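Side-chain contacts in Maltose/maltodextrin transport permease homologue (Bdellovibrio bacteriovorus HD100, PDB 6FFL), which binds maltotriose through this periplasmic-type MalE domain, which is fused to the membrane subunit MalF, and probably takes part in maltose and maltodextrin uptake: residues Ile136-Gly139 / Lys140-Thr143; Thr218-Ala221 / Leu222-Asn226; Lys329-Ala332 / Asp333-Val337; Gln357-Lys360 / Val361-Ser365. All coordinates share one frame; numbering follows the deposited sequence.

How the interactions relate
From the N terminus, the four contacts follow in series, none nested in or crossing another, and each lies on a continuous stretch at the C-terminal end of a helix, so that none closes a long loop. Interaction 1 ends helix 132-142 and interaction 2 ends helix 216-224; both helices pack on strand 228-234, and the two centres are about 17 Å apart. Interaction 3, on helix 328-335, lies against strand 248-251, the edge of the same four-stranded sheet. Interaction 4 finishes helix 346-362 and joins helix 191-205, which also touches Ile136 of interaction 1, to helix 368-384. Interactions 3 and 4 are farthest apart, their centres about 32 Å from each other.

Interaction 1: Ile136-Gly139 / Lys140-Thr143; sequences IELG and KKMT
Gly139 O is gripped at the end of helix 132-142 by two donors: the hydroxyl of Thr143, whose OG1 lies 2.6 Å from Gly139 O, and more weakly the amide of Met142, with N 3.3 Å from the same Gly139 O. Thr143 reaches back because OG1 stands beside its own backbone N (chi1 -54°), and the hydroxyl approaches from outside the carbonyl plane, tilted by 30°. The same OG1 also pairs with Gly156 N, so one short threonine side chain links the helix end to a following loop. The stronger bond of Met142 N goes to Leu138 O (2.9 Å), so its N-H is shared between two neighbouring carbonyls. The side chains of these two residues slant across each other, Leu138 CD1 meeting Met142 CE at 3.9 Å; Leu138 also touches Met230 and Met142 touches Ala229, both on strand 228-234. On another flank the extended chain of Lys140 runs alongside Ile136, its CE 3.7 Å from Ile136 CG2, while its ammonium group makes a long, weak ion pair with Asp207. Lysine suits this place by offering methylenes to the isoleucine and a charge to the surface. By donating to a helix carbonyl and accepting a loop amide, the threonine hydroxyl ties this part of helix 132-142 to the loop.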
loop_
_atom_site.group_PDB
_atom_site.type_symbol
_atom_site.label_atom_id
_atom_site.label_comp_id
_atom_site.label_asym_id
_atom_site.label_seq_id
_atom_site.Cartn_x
_atom_site.Cartn_y
_atom_site.Cartn_z
ATOM N N ILE A 136 7.302 -7.766 21.589
ATOM C CA ILE A 136 7.337 -6.769 22.650
ATOM C C ILE A 136 8.597 -6.914 23.488
ATOM O O ILE A 136 9.230 -5.916 23.853
ATOM C CB ILE A 136 6.062 -6.872 23.506
ATOM C CG1 ILE A 136 4.871 -6.380 22.676
ATOM C CG2 ILE A 136 6.218 -6.079 24.780
ATOM C CD1 ILE A 136 3.507 -6.881 23.183
ATOM N N GLU A 137 8.971 -8.150 23.828
ATOM C CA GLU A 137 10.188 -8.373 24.605
ATOM C C GLU A 137 11.412 -7.828 23.877
ATOM O O GLU A 137 12.240 -7.115 24.466
ATOM C CB GLU A 137 10.356 -9.868 24.885
ATOM C CG GLU A 137 9.863 -10.326 26.251
ATOM C CD GLU A 137 9.258 -11.728 26.218
ATOM O OE1 GLU A 137 8.488 -12.070 27.144
ATOM O OE2 GLU A 137 9.553 -12.486 25.264
ATOM N N LEU A 138 11.572 -8.199 22.605
ATOM C CA LEU A 138 12.674 -7.677 21.807
ATOM C C LEU A 138 12.564 -6.167 21.642
ATOM O O LEU A 138 13.563 -5.448 21.748
ATOM C CB LEU A 138 12.688 -8.361 20.442
ATOM C CG LEU A 138 13.834 -8.077 19.479
ATOM C CD1 LEU A 138 15.178 -8.451 20.113
ATOM C CD2 LEU A 138 13.584 -8.849 18.191
ATOM N N GLY A 139 11.355 -5.672 21.373
ATOM C CA GLY A 139 11.167 -4.239 21.217
ATOM C C GLY A 139 11.591 -3.447 22.441
ATOM O O GLY A 139 12.153 -2.358 22.317
ATOM N N LYS A 140 11.314 -3.974 23.639
ATOM C CA LYS A 140 11.752 -3.292 24.854
ATOM C C LYS A 140 13.271 -3.277 24.953
ATOM O O LYS A 140 13.862 -2.262 25.339
ATOM C CB LYS A 140 11.154 -3.964 26.091
ATOM C CG LYS A 140 9.643 -3.788 26.253
ATOM C CD LYS A 140 9.148 -4.488 27.524
ATOM C CE LYS A 140 7.639 -4.364 27.682
ATOM N NZ LYS A 140 7.161 -5.115 28.874
ATOM N N LYS A 141 13.923 -4.391 24.617
ATOM C CA LYS A 141 15.381 -4.414 24.703
ATOM C C LYS A 141 16.012 -3.481 23.679
ATOM O O LYS A 141 17.086 -2.923 23.929
ATOM C CB LYS A 141 15.897 -5.847 24.529
ATOM C CG LYS A 141 15.528 -6.742 25.701
ATOM C CD LYS A 141 16.364 -7.997 25.761
ATOM C CE LYS A 141 16.271 -8.759 24.464
ATOM N NZ LYS A 141 16.632 -10.190 24.640
ATOM N N MET A 142 15.344 -3.273 22.545
ATOM C CA MET A 142 15.859 -2.451 21.458
ATOM C C MET A 142 15.507 -0.972 21.595
ATOM O O MET A 142 15.950 -0.169 20.763
ATOM C CB MET A 142 15.325 -2.974 20.124
ATOM C CG MET A 142 15.902 -4.302 19.674
ATOM S SD MET A 142 17.696 -4.231 19.487
ATOM C CE MET A 142 18.119 -5.968 19.576
ATOM N N THR A 143 14.716 -0.596 22.603
ATOM C CA THR A 143 14.372 0.796 22.883
ATOM C C THR A 143 15.336 1.300 23.948
ATOM O O THR A 143 15.332 0.800 25.081
ATOM C CB THR A 143 12.928 0.917 23.367
ATOM O OG1 THR A 143 12.048 0.286 22.425
ATOM C CG2 THR A 143 12.529 2.387 23.518
#

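Interaction 2: Thr218-Ala221 / Leu222-Asn226; sequences TANA and LFKEN
With chi1 near -72° Leu222 sets CG beside its backbone N, and Thr218 CG2 is anti to its own N, so the two side chains lie side by side and point the same way: Thr218 CG2 touches Leu222 CD1 at 3.8 Å. Leucine fits here because the rest of its side chain reaches Val158 and Ala228 of neighbouring strands. A second pair slants across the helix surface: in Lys224, chi1 -73° with chi2 near 156° brings CD within 3.8 Å of Asn220 ND2, before chi3 bends the chain. That amide has two weak bonds, OD1 with Tyr241 OH and ND2 with Glu217 OE1. Backbone bonds are regular, such as Leu222 N to Thr218 O at 2.9 Å. Helix 216-224 ends in a Schellman motif, Lys227 N bonding to Leu222 O and, weakly, Asn226 N to Phe223 O, with Asn226 at positive phi as C-prime; asparagine tolerates that shape better than most residues with a side chain. Glu225 N still reaches Ala221 O at 2.9 Å, and its extended chain runs back along the preceding turn, OE2 3.7 Å from the small Ala221 CB. On the inner side Phe223 meets Tyr241 edge-to-face and packs on Leu119 and Leu231.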
loop_
_atom_site.group_PDB
_atom_site.type_symbol
_atom_site.label_atom_id
_atom_site.label_comp_id
_atom_site.label_asym_id
_atom_site.label_seq_id
_atom_site.Cartn_x
_atom_site.Cartn_y
_atom_site.Cartn_z
ATOM N N THR A 218 8.710 9.807 9.487
ATOM C CA THR A 218 9.472 9.627 10.720
ATOM C C THR A 218 9.919 8.176 10.883
ATOM O O THR A 218 11.087 7.910 11.196
ATOM C CB THR A 218 8.638 10.086 11.917
ATOM O OG1 THR A 218 8.446 11.508 11.838
ATOM C CG2 THR A 218 9.336 9.732 13.232
ATOM N N ALA A 219 9.010 7.221 10.654
ATOM C CA ALA A 219 9.389 5.809 10.732
ATOM C C ALA A 219 10.415 5.467 9.663
ATOM O O ALA A 219 11.386 4.747 9.925
ATOM C CB ALA A 219 8.156 4.911 10.596
ATOM N N ASN A 220 10.220 6.000 8.457
ATOM C CA ASN A 220 11.142 5.783 7.348
ATOM C C ASN A 220 12.541 6.281 7.690
ATOM O O ASN A 220 13.531 5.555 7.537
ATOM C CB ASN A 220 10.596 6.503 6.112
ATOM C CG ASN A 220 11.274 6.081 4.829
ATOM O OD1 ASN A 220 11.389 4.901 4.534
ATOM N ND2 ASN A 220 11.709 7.060 4.044
ATOM N N ALA A 221 12.639 7.526 8.165
ATOM C CA ALA A 221 13.938 8.087 8.522
ATOM C C ALA A 221 14.589 7.317 9.664
ATOM O O ALA A 221 15.789 7.021 9.617
ATOM C CB ALA A 221 13.793 9.561 8.899
ATOM N N LEU A 222 13.823 7.002 10.711
ATOM C CA LEU A 222 14.413 6.315 11.858
ATOM C C LEU A 222 15.010 4.972 11.449
ATOM O O LEU A 222 16.086 4.592 11.929
ATOM C CB LEU A 222 13.373 6.131 12.963
ATOM C CG LEU A 222 12.967 7.410 13.720
ATOM C CD1 LEU A 222 11.746 7.167 14.587
ATOM C CD2 LEU A 222 14.117 7.965 14.561
ATOM N N PHE A 223 14.326 4.241 10.561
ATOM C CA PHE A 223 14.854 2.958 10.100
ATOM C C PHE A 223 16.107 3.149 9.246
ATOM O O PHE A 223 17.087 2.412 9.400
ATOM C CB PHE A 223 13.772 2.195 9.323
ATOM C CG PHE A 223 14.090 0.735 9.107
ATOM C CD1 PHE A 223 14.174 -0.139 10.187
ATOM C CD2 PHE A 223 14.302 0.236 7.823
ATOM C CE1 PHE A 223 14.466 -1.502 9.995
ATOM C CE2 PHE A 223 14.596 -1.124 7.617
ATOM C CZ PHE A 223 14.680 -1.993 8.704
ATOM N N LYS A 224 16.100 4.141 8.349
ATOM C CA LYS A 224 17.272 4.388 7.517
ATOM C C LYS A 224 18.468 4.839 8.347
ATOM O O LYS A 224 19.615 4.582 7.966
ATOM C CB LYS A 224 16.955 5.445 6.458
ATOM C CG LYS A 224 16.055 4.940 5.345
ATOM C CD LYS A 224 15.307 6.069 4.669
ATOM C CE LYS A 224 16.240 6.956 3.863
ATOM N NZ LYS A 224 15.479 8.044 3.182
ATOM N N GLU A 225 18.224 5.511 9.471
ATOM C CA GLU A 225 19.280 6.106 10.276
ATOM C C GLU A 225 19.737 5.205 11.414
ATOM O O GLU A 225 20.384 5.689 12.348
ATOM C CB GLU A 225 18.812 7.458 10.820
ATOM C CG GLU A 225 18.580 8.487 9.715
ATOM C CD GLU A 225 17.734 9.658 10.159
ATOM O OE1 GLU A 225 17.463 9.774 11.374
ATOM O OE2 GLU A 225 17.337 10.458 9.288
ATOM N N ASN A 226 19.407 3.913 11.364
ATOM C CA ASN A 226 19.800 2.954 12.399
ATOM C C ASN A 226 19.245 3.334 13.766
ATOM O O ASN A 226 19.869 3.061 14.795
ATOM C CB ASN A 226 21.324 2.803 12.474
ATOM C CG ASN A 226 21.920 2.362 11.163
ATOM O OD1 ASN A 226 21.430 1.422 10.537
ATOM N ND2 ASN A 226 22.993 3.027 10.740
#

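Interaction 3: Lys329-Ala332 / Asp333-Val337; sequences KISA and DIMEV
Ile334 and Ser331 make up the close-packed side of this last helical turn, whereas Lys329 and Glu336 belong to its exposed side. Ile334 carries CG1 beside its backbone N (chi1 -68°), and with chi2 near 161° this lays CD1 4.0 Å from Ile330 CG2 and 3.6 Å from Ile330 O, the methyl resting on both side chain and carbonyl one turn back. The two residues meet obliquely, and both apolar branches pack on Ile250 of strand 248-251. Ile334 N closes the turn onto Ile330 O at 2.8 Å. Met335 N bonds to Ser331 O at 2.9 Å, and the methionine, bent at chi3, curls back until CE is 3.6 Å from Ser331 O and 3.9 Å from Ser331 OG. Serine is small enough for the buried position, and its hydroxyl is satisfied by His115 NE2. Toward solvent the hold is looser: Glu336 N reaches Ala332 O at 3.0 Å in a weak, strongly bent bond. Glu336 OE2 forms a salt bridge to Arg252 NH2, as does Asp333 OD1 in one of two conformers. The positive charge of Arg252 would offset the repulsion between the acids, at least in this conformer of Asp333, and ties this part of the chain to the loop of Arg252.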
loop_
_atom_site.group_PDB
_atom_site.type_symbol
_atom_site.label_atom_id
_atom_site.label_comp_id
_atom_site.label_asym_id
_atom_site.label_seq_id
_atom_site.Cartn_x
_atom_site.Cartn_y
_atom_site.Cartn_z
ATOM N N LYS A 329 10.940 -15.111 -2.015
ATOM C CA LYS A 329 10.408 -16.321 -1.392
ATOM C C LYS A 329 9.759 -16.032 -0.039
ATOM O O LYS A 329 8.643 -16.496 0.229
ATOM C CB LYS A 329 11.510 -17.379 -1.273
ATOM C CG LYS A 329 10.995 -18.820 -1.204
ATOM C CD LYS A 329 10.052 -19.191 -2.374
ATOM C CE LYS A 329 10.427 -18.546 -3.722
ATOM N NZ LYS A 329 9.224 -18.377 -4.597
ATOM N N ILE A 330 10.420 -15.250 0.819
ATOM C CA ILE A 330 9.796 -14.866 2.085
ATOM C C ILE A 330 8.601 -13.958 1.834
ATOM O O ILE A 330 7.582 -14.043 2.526
ATOM C CB ILE A 330 10.825 -14.204 3.023
ATOM C CG1 ILE A 330 11.916 -15.211 3.403
ATOM C CG2 ILE A 330 10.140 -13.680 4.284
ATOM C CD1 ILE A 330 12.881 -14.707 4.466
ATOM N N SER A 331 8.703 -13.078 0.839
ATOM C CA SER A 331 7.575 -12.223 0.500
ATOM C C SER A 331 6.353 -13.052 0.111
ATOM O O SER A 331 5.217 -12.704 0.461
ATOM C CB SER A 331 7.970 -11.276 -0.630
ATOM O OG SER A 331 6.896 -10.420 -0.951
ATOM N N ALA A 332 6.565 -14.158 -0.615
ATOM C CA ALA A 332 5.440 -15.025 -0.954
ATOM C C ALA A 332 4.855 -15.669 0.300
ATOM O O ALA A 332 3.628 -15.810 0.419
ATOM C CB ALA A 332 5.870 -16.082 -1.974
ATOM N N ASP A 333 5.709 -16.035 1.255
ATOM C CA ASP A 333 5.223 -16.586 2.516
ATOM C C ASP A 333 4.473 -15.542 3.337
ATOM O O ASP A 333 3.562 -15.893 4.097
ATOM C CB ASP A 333 6.395 -17.159 3.314
ATOM C CG ASP A 333 5.989 -17.624 4.690
ATOM O OD1 ASP A 333 5.424 -18.733 4.799
ATOM O OD2 ASP A 333 6.225 -16.877 5.661
ATOM N N ILE A 334 4.831 -14.262 3.193
ATOM C CA ILE A 334 4.099 -13.196 3.867
ATOM C C ILE A 334 2.730 -13.011 3.229
ATOM O O ILE A 334 1.713 -12.897 3.926
ATOM C CB ILE A 334 4.921 -11.893 3.836
ATOM C CG1 ILE A 334 6.163 -12.025 4.717
ATOM C CG2 ILE A 334 4.063 -10.678 4.255
ATOM C CD1 ILE A 334 7.241 -11.000 4.411
ATOM N N MET A 335 2.678 -12.993 1.895
ATOM C CA MET A 335 1.416 -12.829 1.188
ATOM C C MET A 335 0.483 -14.018 1.373
ATOM O O MET A 335 -0.736 -13.872 1.201
ATOM C CB MET A 335 1.691 -12.591 -0.299
ATOM C CG MET A 335 2.272 -11.201 -0.608
ATOM S SD MET A 335 2.434 -10.881 -2.380
ATOM C CE MET A 335 3.856 -11.907 -2.790
ATOM N N GLU A 336 1.026 -15.182 1.731
ATOM C CA GLU A 336 0.231 -16.395 1.878
ATOM C C GLU A 336 -0.834 -16.250 2.961
ATOM O O GLU A 336 -1.907 -16.854 2.866
ATOM C CB GLU A 336 1.178 -17.557 2.186
ATOM C CG GLU A 336 0.575 -18.810 2.766
ATOM C CD GLU A 336 1.655 -19.804 3.173
ATOM O OE1 GLU A 336 2.568 -20.054 2.352
ATOM O OE2 GLU A 336 1.601 -20.321 4.313
ATOM N N VAL A 337 -0.567 -15.463 4.000
ATOM C CA VAL A 337 -1.571 -15.241 5.032
ATOM C C VAL A 337 -2.275 -13.901 4.858
ATOM O O VAL A 337 -2.964 -13.446 5.773
ATOM C CB VAL A 337 -0.977 -15.373 6.446
ATOM C CG1 VAL A 337 -0.505 -16.810 6.691
ATOM C CG2 VAL A 337 0.163 -14.394 6.660
#

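Interaction 4: Gln357-Lys360 / Val361-Ser365; sequences QYQK and VLAGS
A Schellman motif closes helix 346-362, and directly before it a tyrosine and a leucine pack one turn apart. Gly364, the first residue to depart from helical angles, has positive phi, where a side chain would press against the preceding carbonyl oxygen; glycine therefore suits the turn. Its N bonds to Val361 O at 2.9 Å, and Ser365 N reaches Lys360 O at 3.0 Å in a nearly straight bond (166° at the hydrogen). Upstream, Tyr358 has its ring anti to the backbone N (chi1 -156°), leaning along the helix toward the C-terminal end. Leu362 lies over one face: its CG is 3.8 Å from the ring centroid and 14° off the normal, a CH-pi contact. Both methyls spread over the same face, CD1 3.6 Å from Tyr358 CE2 and CD2 3.6 Å from Tyr358 CZ. Val361 approaches obliquely, with CB 3.6 Å from Tyr358 CD1. Between Leu362 N and Tyr358 O runs a short, very straight bond of 2.8 Å. The tyrosine is buried against helix 191-205, stacked with Phe197 of that helix, and edge-to-face with Phe167 of helix 164-167; its hydroxyl bonds to Phe197 O, so tyrosine supplies both a flat apolar surface and a polar end. Val361 also touches Leu201 and, on helix 368-384, Ala371. Glycine at C-prime with positive phi, together with the two bonds back from Gly364 and Ser365, is the signature of a Schellman C-cap.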
loop_
_atom_site.group_PDB
_atom_site.type_symbol
_atom_site.label_atom_id
_atom_site.label_comp_id
_atom_site.label_asym_id
_atom_site.label_seq_id
_atom_site.Cartn_x
_atom_site.Cartn_y
_atom_site.Cartn_z
ATOM N N GLN A 357 -11.762 8.040 13.469
ATOM C CA GLN A 357 -11.988 7.540 14.822
ATOM C C GLN A 357 -10.677 7.215 15.528
ATOM O O GLN A 357 -10.517 7.541 16.713
ATOM C CB GLN A 357 -12.910 6.317 14.797
ATOM C CG GLN A 357 -14.292 6.586 14.223
ATOM C CD GLN A 357 -14.912 7.883 14.717
ATOM O OE1 GLN A 357 -14.880 8.202 15.908
ATOM N NE2 GLN A 357 -15.493 8.636 13.795
ATOM N N TYR A 358 -9.716 6.582 14.834
ATOM C CA TYR A 358 -8.486 6.231 15.546
ATOM C C TYR A 358 -7.645 7.462 15.849
ATOM O O TYR A 358 -6.910 7.476 16.841
ATOM C CB TYR A 358 -7.639 5.194 14.791
ATOM C CG TYR A 358 -6.712 4.422 15.751
ATOM C CD1 TYR A 358 -7.156 4.065 17.027
ATOM C CD2 TYR A 358 -5.406 4.107 15.408
ATOM C CE1 TYR A 358 -6.339 3.364 17.921
ATOM C CE2 TYR A 358 -4.579 3.414 16.287
ATOM C CZ TYR A 358 -5.052 3.046 17.545
ATOM O OH TYR A 358 -4.248 2.359 18.443
ATOM N N GLN A 359 -7.749 8.510 15.033
ATOM C CA GLN A 359 -7.064 9.750 15.385
ATOM C C GLN A 359 -7.555 10.267 16.726
ATOM O O GLN A 359 -6.763 10.746 17.546
ATOM C CB GLN A 359 -7.265 10.805 14.292
ATOM C CG GLN A 359 -6.351 12.023 14.413
ATOM C CD GLN A 359 -6.870 13.073 15.390
ATOM O OE1 GLN A 359 -8.067 13.140 15.675
ATOM N NE2 GLN A 359 -5.963 13.894 15.916
ATOM N N LYS A 360 -8.861 10.153 16.977
ATOM C CA LYS A 360 -9.412 10.626 18.241
ATOM C C LYS A 360 -8.981 9.739 19.398
ATOM O O LYS A 360 -8.767 10.229 20.512
ATOM C CB LYS A 360 -10.934 10.675 18.156
ATOM C CG LYS A 360 -11.478 11.700 17.180
ATOM C CD LYS A 360 -12.995 11.540 17.075
ATOM C CE LYS A 360 -13.624 12.594 16.187
ATOM N NZ LYS A 360 -15.102 12.423 16.123
ATOM N N VAL A 361 -8.888 8.428 19.164
ATOM C CA VAL A 361 -8.376 7.524 20.190
ATOM C C VAL A 361 -6.939 7.883 20.539
ATOM O O VAL A 361 -6.580 8.038 21.715
ATOM C CB VAL A 361 -8.464 6.066 19.713
ATOM C CG1 VAL A 361 -7.843 5.140 20.762
ATOM C CG2 VAL A 361 -9.884 5.683 19.433
ATOM N N LEU A 362 -6.085 7.975 19.518
ATOM C CA LEU A 362 -4.678 8.267 19.774
ATOM C C LEU A 362 -4.490 9.644 20.388
ATOM O O LEU A 362 -3.544 9.853 21.155
ATOM C CB LEU A 362 -3.875 8.146 18.482
ATOM C CG LEU A 362 -3.813 6.717 17.940
ATOM C CD1 LEU A 362 -3.050 6.687 16.640
ATOM C CD2 LEU A 362 -3.180 5.759 18.944
ATOM N N ALA A 363 -5.372 10.597 20.073
ATOM C CA ALA A 363 -5.308 11.906 20.705
ATOM C C ALA A 363 -5.871 11.906 22.120
ATOM O O ALA A 363 -5.743 12.916 22.824
ATOM C CB ALA A 363 -6.058 12.944 19.858
ATOM N N GLY A 364 -6.502 10.817 22.544
ATOM C CA GLY A 364 -6.925 10.685 23.927
ATOM C C GLY A 364 -8.305 11.214 24.239
ATOM O O GLY A 364 -8.595 11.484 25.410
ATOM N N SER A 365 -9.182 11.360 23.248
ATOM C CA SER A 365 -10.501 11.902 23.538
ATOM C C SER A 365 -11.612 10.868 23.443
ATOM O O SER A 365 -12.730 11.144 23.889
ATOM C CB SER A 365 -10.815 13.082 22.605
ATOM O OG SER A 365 -10.883 12.664 21.259
#